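Importin subunit beta-1 (Saccharomyces cerevisiae, PDB 5OWU) carries proteins into the nucleus, working with importin alpha, the adaptor that recognises the classical nuclear localization signal of the cargo. Local coordinates at residues 383-397 with 424-438. Residues are numbered along the deposited sequence; the frame is centred on the assembly and turned at random.
Sequences WRNREAAVMAFGSIM and SLQVKETTAWCIGRI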
loop_
_atom_site.group_PDB
_atom_site.type_symbol
_atom_site.label_atom_id
_atom_site.label_comp_id
_atom_site.label_asym_id
_atom_site.label_seq_id
_atom_site.Cartn_x
_atom_site.Cartn_y
_atom_site.Cartn_z
ATOM N N TRP A 383 20.459 -28.080 10.968
ATOM C CA TRP A 383 20.428 -26.900 10.110
ATOM C C TRP A 383 19.328 -25.938 10.527
ATOM O O TRP A 383 19.477 -24.722 10.374
ATOM C CB TRP A 383 20.250 -27.298 8.638
ATOM C CG TRP A 383 18.879 -27.813 8.272
ATOM C CD1 TRP A 383 18.487 -29.120 8.197
ATOM C CD2 TRP A 383 17.731 -27.032 7.916
ATOM N NE1 TRP A 383 17.167 -29.200 7.818
ATOM C CE2 TRP A 383 16.679 -27.933 7.640
ATOM C CE3 TRP A 383 17.487 -25.661 7.810
ATOM C CZ2 TRP A 383 15.409 -27.505 7.268
ATOM C CZ3 TRP A 383 16.221 -25.238 7.437
ATOM C CH2 TRP A 383 15.199 -26.157 7.169
ATOM N N ARG A 384 18.224 -26.457 11.068
ATOM C CA ARG A 384 17.126 -25.584 11.475
ATOM C C ARG A 384 17.569 -24.614 12.564
ATOM O O ARG A 384 17.129 -23.458 12.598
ATOM C CB ARG A 384 15.946 -26.418 11.964
ATOM C CG ARG A 384 15.270 -27.247 10.887
ATOM C CD ARG A 384 14.199 -28.118 11.524
ATOM N NE ARG A 384 13.277 -28.708 10.557
ATOM C CZ ARG A 384 12.255 -28.063 10.004
ATOM N NH1 ARG A 384 12.023 -26.790 10.295
ATOM N NH2 ARG A 384 11.463 -28.689 9.152
ATOM N N ASN A 385 18.448 -25.068 13.460
ATOM C CA ASN A 385 18.897 -24.221 14.557
ATOM C C ASN A 385 19.908 -23.178 14.093
ATOM O O ASN A 385 19.866 -22.029 14.544
ATOM C CB ASN A 385 19.473 -25.091 15.670
ATOM C CG ASN A 385 18.409 -25.942 16.342
ATOM O OD1 ASN A 385 18.007 -26.977 15.819
ATOM N ND2 ASN A 385 17.939 -25.499 17.495
ATOM N N ARG A 386 20.810 -23.539 13.181
ATOM C CA ARG A 386 21.738 -22.546 12.646
ATOM C C ARG A 386 20.998 -21.491 11.824
ATOM O O ARG A 386 21.255 -20.281 11.966
ATOM C CB ARG A 386 22.811 -23.235 11.807
ATOM C CG ARG A 386 23.542 -24.373 12.530
ATOM C CD ARG A 386 24.833 -24.782 11.824
ATOM N NE ARG A 386 24.602 -25.347 10.497
ATOM C CZ ARG A 386 24.200 -26.593 10.274
ATOM N NH1 ARG A 386 23.958 -27.412 11.292
ATOM N NH2 ARG A 386 24.022 -27.020 9.033
ATOM N N GLU A 387 20.070 -21.927 10.966
ATOM C CA GLU A 387 19.277 -20.974 10.194
ATOM C C GLU A 387 18.495 -20.056 11.123
ATOM O O GLU A 387 18.472 -18.834 10.935
ATOM C CB GLU A 387 18.334 -21.716 9.243
ATOM C CG GLU A 387 17.694 -20.827 8.172
ATOM C CD GLU A 387 16.499 -20.028 8.678
ATOM O OE1 GLU A 387 15.932 -20.393 9.731
ATOM O OE2 GLU A 387 16.124 -19.033 8.014
ATOM N N ALA A 388 17.859 -20.631 12.148
ATOM C CA ALA A 388 17.168 -19.815 13.141
ATOM C C ALA A 388 18.113 -18.805 13.780
ATOM O O ALA A 388 17.735 -17.653 14.019
ATOM C CB ALA A 388 16.539 -20.712 14.209
ATOM N N ALA A 389 19.355 -19.210 14.048
ATOM C CA ALA A 389 20.299 -18.313 14.709
ATOM C C ALA A 389 20.601 -17.094 13.844
ATOM O O ALA A 389 20.530 -15.952 14.321
ATOM C CB ALA A 389 21.584 -19.069 15.057
ATOM N N VAL A 390 20.945 -17.305 12.564
ATOM C CA VAL A 390 21.230 -16.130 11.731
ATOM C C VAL A 390 19.958 -15.328 11.465
ATOM O O VAL A 390 20.010 -14.099 11.323
ATOM C CB VAL A 390 21.937 -16.497 10.404
ATOM C CG1 VAL A 390 23.384 -16.839 10.642
ATOM C CG2 VAL A 390 21.224 -17.640 9.677
ATOM N N MET A 391 18.806 -15.990 11.369
ATOM C CA MET A 391 17.550 -15.260 11.228
ATOM C C MET A 391 17.335 -14.315 12.405
ATOM O O MET A 391 16.960 -13.149 12.224
ATOM C CB MET A 391 16.377 -16.240 11.106
ATOM C CG MET A 391 15.013 -15.559 10.940
ATOM S SD MET A 391 14.903 -14.546 9.438
ATOM C CE MET A 391 13.445 -13.591 9.829
ATOM N N ALA A 392 17.565 -14.805 13.627
ATOM C CA ALA A 392 17.376 -13.974 14.812
ATOM C C ALA A 392 18.381 -12.824 14.839
ATOM O O ALA A 392 18.017 -11.656 15.084
ATOM C CB ALA A 392 17.494 -14.842 16.071
ATOM N N PHE A 393 19.651 -13.129 14.554
ATOM C CA PHE A 393 20.658 -12.077 14.591
ATOM C C PHE A 393 20.325 -10.982 13.591
ATOM O O PHE A 393 20.322 -9.794 13.931
ATOM C CB PHE A 393 22.048 -12.644 14.316
ATOM C CG PHE A 393 23.144 -11.676 14.633
ATOM C CD1 PHE A 393 23.570 -10.767 13.690
ATOM C CD2 PHE A 393 23.726 -11.657 15.886
ATOM C CE1 PHE A 393 24.576 -9.863 13.984
ATOM C CE2 PHE A 393 24.721 -10.759 16.187
ATOM C CZ PHE A 393 25.149 -9.860 15.237
ATOM N N GLY A 394 20.025 -11.364 12.350
ATOM C CA GLY A 394 19.648 -10.373 11.362
ATOM C C GLY A 394 18.403 -9.612 11.764
ATOM O O GLY A 394 18.279 -8.418 11.479
ATOM N N SER A 395 17.480 -10.281 12.457
ATOM C CA SER A 395 16.232 -9.650 12.871
ATOM C C SER A 395 16.403 -8.631 13.992
ATOM O O SER A 395 15.454 -7.880 14.245
ATOM C CB SER A 395 15.223 -10.708 13.315
ATOM O OG SER A 395 14.728 -11.436 12.208
ATOM N N ILE A 396 17.548 -8.579 14.678
ATOM C CA ILE A 396 17.736 -7.530 15.690
ATOM C C ILE A 396 18.689 -6.423 15.222
ATOM O O ILE A 396 19.153 -5.629 16.039
ATOM C CB ILE A 396 18.189 -8.109 17.045
ATOM C CG1 ILE A 396 19.529 -8.840 16.932
ATOM C CG2 ILE A 396 17.108 -9.028 17.609
ATOM C CD1 ILE A 396 20.204 -9.091 18.276
ATOM N N MET A 397 18.957 -6.302 13.920
ATOM C CA MET A 397 19.899 -5.283 13.470
ATOM C C MET A 397 19.269 -3.904 13.331
ATOM O O MET A 397 19.982 -2.927 13.082
ATOM C CB MET A 397 20.537 -5.708 12.146
ATOM C CG MET A 397 21.567 -6.818 12.329
ATOM S SD MET A 397 22.980 -6.274 13.318
ATOM C CE MET A 397 22.600 -7.021 14.896
ATOM N N SER A 424 23.945 -26.413 4.399
ATOM C CA SER A 424 22.506 -26.225 4.257
ATOM C C SER A 424 22.229 -25.035 3.349
ATOM O O SER A 424 22.687 -23.920 3.623
ATOM C CB SER A 424 21.859 -26.005 5.622
ATOM O OG SER A 424 20.490 -25.671 5.476
ATOM N N LEU A 425 21.472 -25.269 2.273
ATOM C CA LEU A 425 21.080 -24.174 1.389
ATOM C C LEU A 425 20.298 -23.103 2.143
ATOM O O LEU A 425 20.517 -21.901 1.941
ATOM C CB LEU A 425 20.241 -24.710 0.232
ATOM C CG LEU A 425 19.664 -23.645 -0.697
ATOM C CD1 LEU A 425 20.771 -22.794 -1.290
ATOM C CD2 LEU A 425 18.850 -24.302 -1.798
ATOM N N GLN A 426 19.363 -23.521 2.999
ATOM C CA GLN A 426 18.581 -22.559 3.769
ATOM C C GLN A 426 19.481 -21.718 4.667
ATOM O O GLN A 426 19.286 -20.503 4.802
ATOM C CB GLN A 426 17.528 -23.286 4.602
ATOM C CG GLN A 426 16.510 -24.076 3.788
ATOM C CD GLN A 426 16.908 -25.532 3.606
ATOM O OE1 GLN A 426 18.030 -25.837 3.200
ATOM N NE2 GLN A 426 15.987 -26.442 3.919
ATOM N N VAL A 427 20.477 -22.348 5.289
ATOM C CA VAL A 427 21.372 -21.601 6.166
ATOM C C VAL A 427 22.121 -20.540 5.379
ATOM O O VAL A 427 22.258 -19.401 5.829
ATOM C CB VAL A 427 22.343 -22.551 6.887
ATOM C CG1 VAL A 427 23.426 -21.762 7.622
ATOM C CG2 VAL A 427 21.583 -23.432 7.857
ATOM N N LYS A 428 22.640 -20.899 4.203
ATOM C CA LYS A 428 23.392 -19.927 3.416
ATOM C C LYS A 428 22.490 -18.806 2.921
ATOM O O LYS A 428 22.903 -17.641 2.867
ATOM C CB LYS A 428 24.067 -20.616 2.235
ATOM C CG LYS A 428 25.219 -21.521 2.620
ATOM C CD LYS A 428 25.964 -22.021 1.388
ATOM C CE LYS A 428 25.138 -22.985 0.578
ATOM N NZ LYS A 428 25.932 -23.514 -0.553
ATOM N N GLU A 429 21.261 -19.142 2.534
ATOM C CA GLU A 429 20.324 -18.122 2.078
ATOM C C GLU A 429 20.078 -17.090 3.173
ATOM O O GLU A 429 20.183 -15.868 2.951
ATOM C CB GLU A 429 19.015 -18.794 1.657
ATOM C CG GLU A 429 17.886 -17.844 1.315
ATOM C CD GLU A 429 16.670 -18.569 0.756
ATOM O OE1 GLU A 429 16.321 -19.642 1.290
ATOM O OE2 GLU A 429 16.082 -18.069 -0.221
ATOM N N THR A 430 19.765 -17.571 4.379
ATOM C CA THR A 430 19.472 -16.648 5.462
ATOM C C THR A 430 20.729 -15.933 5.939
ATOM O O THR A 430 20.655 -14.774 6.340
ATOM C CB THR A 430 18.788 -17.400 6.600
ATOM O OG1 THR A 430 17.585 -17.982 6.087
ATOM C CG2 THR A 430 18.463 -16.455 7.775
ATOM N N THR A 431 21.888 -16.593 5.882
ATOM C CA THR A 431 23.141 -15.934 6.243
ATOM C C THR A 431 23.447 -14.773 5.305
ATOM O O THR A 431 23.875 -13.699 5.750
ATOM C CB THR A 431 24.282 -16.956 6.229
ATOM O OG1 THR A 431 24.030 -17.960 7.219
ATOM C CG2 THR A 431 25.644 -16.287 6.517
ATOM N N ALA A 432 23.255 -14.971 3.998
ATOM C CA ALA A 432 23.432 -13.866 3.059
ATOM C C ALA A 432 22.493 -12.717 3.402
ATOM O O ALA A 432 22.899 -11.544 3.425
ATOM C CB ALA A 432 23.194 -14.342 1.623
ATOM N N TRP A 433 21.221 -13.039 3.661
ATOM C CA TRP A 433 20.286 -12.011 4.115
ATOM C C TRP A 433 20.797 -11.308 5.372
ATOM O O TRP A 433 20.745 -10.078 5.475
ATOM C CB TRP A 433 18.918 -12.641 4.368
ATOM C CG TRP A 433 17.922 -11.741 5.033
ATOM C CD1 TRP A 433 17.119 -10.814 4.428
ATOM C CD2 TRP A 433 17.610 -11.686 6.434
ATOM N NE1 TRP A 433 16.328 -10.191 5.361
ATOM C CE2 TRP A 433 16.607 -10.708 6.600
ATOM C CE3 TRP A 433 18.079 -12.370 7.560
ATOM C CZ2 TRP A 433 16.064 -10.397 7.843
ATOM C CZ3 TRP A 433 17.538 -12.060 8.796
ATOM C CH2 TRP A 433 16.543 -11.082 8.929
ATOM N N CYS A 434 21.295 -12.078 6.338
ATOM C CA CYS A 434 21.762 -11.500 7.592
ATOM C C CYS A 434 22.904 -10.526 7.356
ATOM O O CYS A 434 22.978 -9.468 7.998
ATOM C CB CYS A 434 22.197 -12.622 8.538
ATOM S SG CYS A 434 22.717 -12.053 10.144
ATOM N N ILE A 435 23.801 -10.860 6.429
ATOM C CA ILE A 435 24.889 -9.948 6.100
ATOM C C ILE A 435 24.324 -8.674 5.500
ATOM O O ILE A 435 24.798 -7.568 5.796
ATOM C CB ILE A 435 25.900 -10.638 5.163
ATOM C CG1 ILE A 435 26.559 -11.811 5.908
ATOM C CG2 ILE A 435 26.960 -9.661 4.685
ATOM C CD1 ILE A 435 27.387 -12.714 5.041
ATOM N N GLY A 436 23.290 -8.805 4.660
ATOM C CA GLY A 436 22.622 -7.620 4.144
ATOM C C GLY A 436 21.998 -6.761 5.232
ATOM O O GLY A 436 22.004 -5.536 5.138
ATOM N N ARG A 437 21.420 -7.392 6.262
ATOM C CA ARG A 437 20.838 -6.648 7.383
ATOM C C ARG A 437 21.911 -5.889 8.166
ATOM O O ARG A 437 21.728 -4.711 8.530
ATOM C CB ARG A 437 20.093 -7.621 8.304
ATOM C CG ARG A 437 18.889 -8.288 7.643
ATOM C CD ARG A 437 17.680 -7.361 7.657
ATOM N NE ARG A 437 17.272 -7.109 9.036
ATOM C CZ ARG A 437 16.297 -6.285 9.403
ATOM N NH1 ARG A 437 15.602 -5.612 8.494
ATOM N NH2 ARG A 437 16.025 -6.132 10.694
ATOM N N ILE A 438 23.033 -6.558 8.439
ATOM C CA ILE A 438 24.153 -5.898 9.098
ATOM C C ILE A 438 24.599 -4.706 8.268
ATOM O O ILE A 438 24.775 -3.593 8.779
ATOM C CB ILE A 438 25.305 -6.896 9.323
ATOM C CG1 ILE A 438 24.850 -8.013 10.263
ATOM C CG2 ILE A 438 26.523 -6.193 9.899
ATOM C CD1 ILE A 438 25.824 -9.144 10.410
#
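Val390 fits as a knob into the hole formed by Val427, Thr430, Thr431 and Cys434, its CG2 lying 3.6 Å from Thr430 CG2. Thr430 OG1 donates to the lone pair of Glu387 OE2 that faces away from OE1 (2.6 Å). Glu387 reaches across because its chain, extended at chi1 (-167°), folds at chi2 (-80°). Its other oxygen accepts from Gln336, so both ends of the carboxylate are held.

Toward the C-terminal ends, Gly394 lets the helices come close, its CA 4.5 Å from that of Cys434; the Trp433 ring lies where a side chain would point. That ring's edge meets Met391 O, while Met391 SD approaches obliquely, 3.7 Å from Trp433 CZ3. Arg437 lays CG over a face of the indole and sends NE to Gly394 O (2.9 Å), the oxygen lying in the guanidinium plane. At the opposite end, Gln426 NE2 sits over one face of Trp383, 3.4 Å from CH2, and Arg384 CG covers the other.

Farther out, Asp422 pairs with Arg386 and helix 402-418 packs against Phe393 and Ile438. HEAT 9 and HEAT 10 thus join through near-parallel helices (16°), whose apolar seam is bordered along one side by two directional side-chain bonds that probably fix the register.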